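Local coordinates for FAD dependent oxidoreductase domain-containing protein (Deinococcus radiodurans R1, PDB 3C4N), which is of unknown function but binds ADP and is probably an FAD-dependent oxidoreductase, at residues S63-E68 against G188-T193. Numbering follows the deposited sequence.
Sequences SLLLVE and GLLLNT. With ADP (adenosine-5'-diphosphate), chain C.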
loop_
_atom_site.group_PDB
_atom_site.type_symbol
_atom_site.label_atom_id
_atom_site.label_comp_id
_atom_site.label_asym_id
_atom_site.label_seq_id
_atom_site.Cartn_x
_atom_site.Cartn_y
_atom_site.Cartn_z
ATOM N N SER A 63 3.863 14.793 7.891
ATOM C CA SER A 63 3.854 13.344 7.752
ATOM C C SER A 63 2.486 12.793 8.149
ATOM O O SER A 63 1.864 13.278 9.107
ATOM C CB SER A 63 4.958 12.719 8.621
ATOM O OG SER A 63 4.827 13.071 9.988
ATOM N N LEU A 64 2.021 11.793 7.401
ATOM C CA LEU A 64 0.725 11.162 7.646
ATOM C C LEU A 64 0.827 9.654 7.492
ATOM O O LEU A 64 1.445 9.180 6.549
ATOM C CB LEU A 64 -0.324 11.706 6.667
ATOM C CG LEU A 64 -1.696 11.020 6.651
ATOM C CD1 LEU A 64 -2.760 12.041 6.236
ATOM C CD2 LEU A 64 -1.688 9.821 5.697
ATOM N N LEU A 65 0.233 8.908 8.418
ATOM C CA LEU A 65 0.260 7.441 8.372
ATOM C C LEU A 65 -1.173 6.920 8.187
ATOM O O LEU A 65 -2.058 7.256 8.964
ATOM C CB LEU A 65 0.832 6.882 9.686
ATOM C CG LEU A 65 1.493 5.494 9.763
ATOM C CD1 LEU A 65 1.170 4.876 11.121
ATOM C CD2 LEU A 65 1.005 4.583 8.669
ATOM N N LEU A 66 -1.396 6.106 7.165
ATOM C CA LEU A 66 -2.721 5.549 6.908
ATOM C C LEU A 66 -2.755 4.111 7.444
ATOM O O LEU A 66 -1.931 3.273 7.049
ATOM C CB LEU A 66 -3.014 5.546 5.396
ATOM C CG LEU A 66 -4.412 5.894 4.888
ATOM C CD1 LEU A 66 -4.707 5.099 3.629
ATOM C CD2 LEU A 66 -5.460 5.593 5.954
ATOM N N VAL A 67 -3.696 3.829 8.344
ATOM C CA VAL A 67 -3.812 2.486 8.921
ATOM C C VAL A 67 -5.140 1.831 8.584
ATOM O O VAL A 67 -6.214 2.395 8.798
ATOM C CB VAL A 67 -3.661 2.497 10.464
ATOM C CG1 VAL A 67 -3.536 1.054 10.999
ATOM C CG2 VAL A 67 -2.453 3.303 10.846
ATOM N N GLU A 68 -5.045 0.621 8.063
ATOM C CA GLU A 68 -6.207 -0.130 7.667
ATOM C C GLU A 68 -6.048 -1.566 8.149
ATOM O O GLU A 68 -4.978 -2.154 8.000
ATOM C CB GLU A 68 -6.304 -0.055 6.152
ATOM C CG GLU A 68 -7.118 -1.125 5.542
ATOM C CD GLU A 68 -8.553 -1.047 5.953
ATOM O OE1 GLU A 68 -9.168 -2.129 6.062
ATOM O OE2 GLU A 68 -9.068 0.082 6.148
ATOM N N GLY A 188 2.259 7.457 4.536
ATOM C CA GLY A 188 2.708 6.195 5.079
ATOM C C GLY A 188 1.540 5.242 4.934
ATOM O O GLY A 188 0.391 5.675 4.994
ATOM N N LEU A 189 1.804 3.959 4.733
ATOM C CA LEU A 189 0.720 3.005 4.581
ATOM C C LEU A 189 0.919 1.779 5.444
ATOM O O LEU A 189 1.985 1.168 5.450
ATOM C CB LEU A 189 0.587 2.589 3.116
ATOM C CG LEU A 189 -0.570 1.675 2.663
ATOM C CD1 LEU A 189 -0.296 0.234 3.040
ATOM C CD2 LEU A 189 -1.877 2.162 3.248
ATOM N N LEU A 190 -0.121 1.426 6.180
ATOM C CA LEU A 190 -0.069 0.267 7.046
ATOM C C LEU A 190 -1.370 -0.501 6.830
ATOM O O LEU A 190 -2.450 0.007 7.120
ATOM C CB LEU A 190 0.059 0.732 8.494
ATOM C CG LEU A 190 1.087 0.041 9.379
ATOM C CD1 LEU A 190 2.458 0.035 8.716
ATOM C CD2 LEU A 190 1.144 0.772 10.715
ATOM N N LEU A 191 -1.273 -1.709 6.296
ATOM C CA LEU A 191 -2.455 -2.520 6.051
ATOM C C LEU A 191 -2.511 -3.676 7.037
ATOM O O LEU A 191 -1.586 -3.871 7.826
ATOM C CB LEU A 191 -2.436 -3.065 4.624
ATOM C CG LEU A 191 -2.349 -2.015 3.520
ATOM C CD1 LEU A 191 -2.151 -2.694 2.174
ATOM C CD2 LEU A 191 -3.609 -1.166 3.506
ATOM N N ASN A 192 -3.599 -4.437 6.979
ATOM C CA ASN A 192 -3.799 -5.586 7.852
ATOM C C ASN A 192 -3.359 -5.288 9.283
ATOM O O ASN A 192 -2.736 -6.119 9.945
ATOM C CB ASN A 192 -3.036 -6.788 7.293
ATOM C CG ASN A 192 -3.295 -6.998 5.798
ATOM O OD1 ASN A 192 -2.467 -6.651 4.946
ATOM N ND2 ASN A 192 -4.455 -7.556 5.479
ATOM N N THR A 193 -3.702 -4.091 9.747
ATOM C CA THR A 193 -3.352 -3.630 11.084
ATOM C C THR A 193 -4.552 -2.976 11.779
ATOM O O THR A 193 -5.179 -2.041 11.256
ATOM C CB THR A 193 -2.227 -2.597 11.005
ATOM O OG1 THR A 193 -1.276 -3.013 10.024
ATOM C CG2 THR A 193 -1.537 -2.456 12.335
HETATM P PB ADP C . -16.415 4.521 5.343
HETATM O O1B ADP C . -16.898 5.510 6.307
HETATM O O2B ADP C . -15.477 5.207 4.242
HETATM O O3B ADP C . -17.659 3.798 4.608
HETATM P PA ADP C . -15.658 1.991 5.555
HETATM O O1A ADP C . -16.561 1.228 6.437
HETATM O O2A ADP C . -16.236 1.944 4.043
HETATM O O3A ADP C . -15.489 3.499 6.080
HETATM O "O5'" ADP C . -14.130 1.524 5.637
HETATM C "C5'" ADP C . -13.515 2.252 6.655
HETATM C "C4'" ADP C . -12.268 1.554 7.127
HETATM O "O4'" ADP C . -11.734 1.529 8.476
HETATM C "C3'" ADP C . -12.731 0.169 6.794
HETATM O "O3'" ADP C . -12.507 -0.100 5.409
HETATM C "C2'" ADP C . -11.943 -0.746 7.734
HETATM O "O2'" ADP C . -11.191 -1.709 6.976
HETATM C "C1'" ADP C . -11.064 0.244 8.549
HETATM N N9 ADP C . -11.033 0.011 9.957
HETATM C C8 ADP C . -12.166 -0.225 10.751
HETATM N N7 ADP C . -11.784 -0.436 11.998
HETATM C C5 ADP C . -10.433 -0.306 12.081
HETATM C C6 ADP C . -9.476 -0.295 13.128
HETATM N N6 ADP C . -9.879 -0.148 14.473
HETATM N N1 ADP C . -8.167 -0.156 12.820
HETATM C C2 ADP C . -7.760 0.004 11.561
HETATM N N3 ADP C . -8.579 0.064 10.577
HETATM C C4 ADP C . -9.959 -0.007 10.771
#
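Glu-68, Gly-188 and Leu-190 show how a parallel strand pair can end in a nucleotide site. At the start of strand 188-190, Gly-188 uses both of its backbone polar atoms: its N donates to Leu-64 O (2.8 Å), while its O accepts from Leu-66 N, which stands 47° out of the carbonyl plane. Leu-190 repeats the pattern, N to Leu-66 O and O to Glu-68 N, and its CB lies 4.0 Å from Leu-65 CD2, on the face where Leu-204 of strand 201-205 touches both Val-67 and Leu-190. On the other face Leu-66 CD1 meets Leu-189 CD2 at 4.1 Å. Strand 64-67, flanked on its other edge by strand 36-42, is the second strand of a Rossmann-type βαβ unit, and Glu-68, just past its C-terminal end, is the acidic residue that characteristically faces the adenosine ribose. CG is anti to the backbone N (chi1 159°) and a bend at chi2 carries CD toward the ADP ribose; OE1 is held by Gly-70 N and OE2 by Ala-44 N. Its CB and CG rest against Leu-191 CD2. Beyond the strands, Glu-68 O accepts Thr-193 N (2.9 Å). Val-67 reaches Thr-193 CB with CG1, and Thr-193 O lies 3.3 Å from adenine C2.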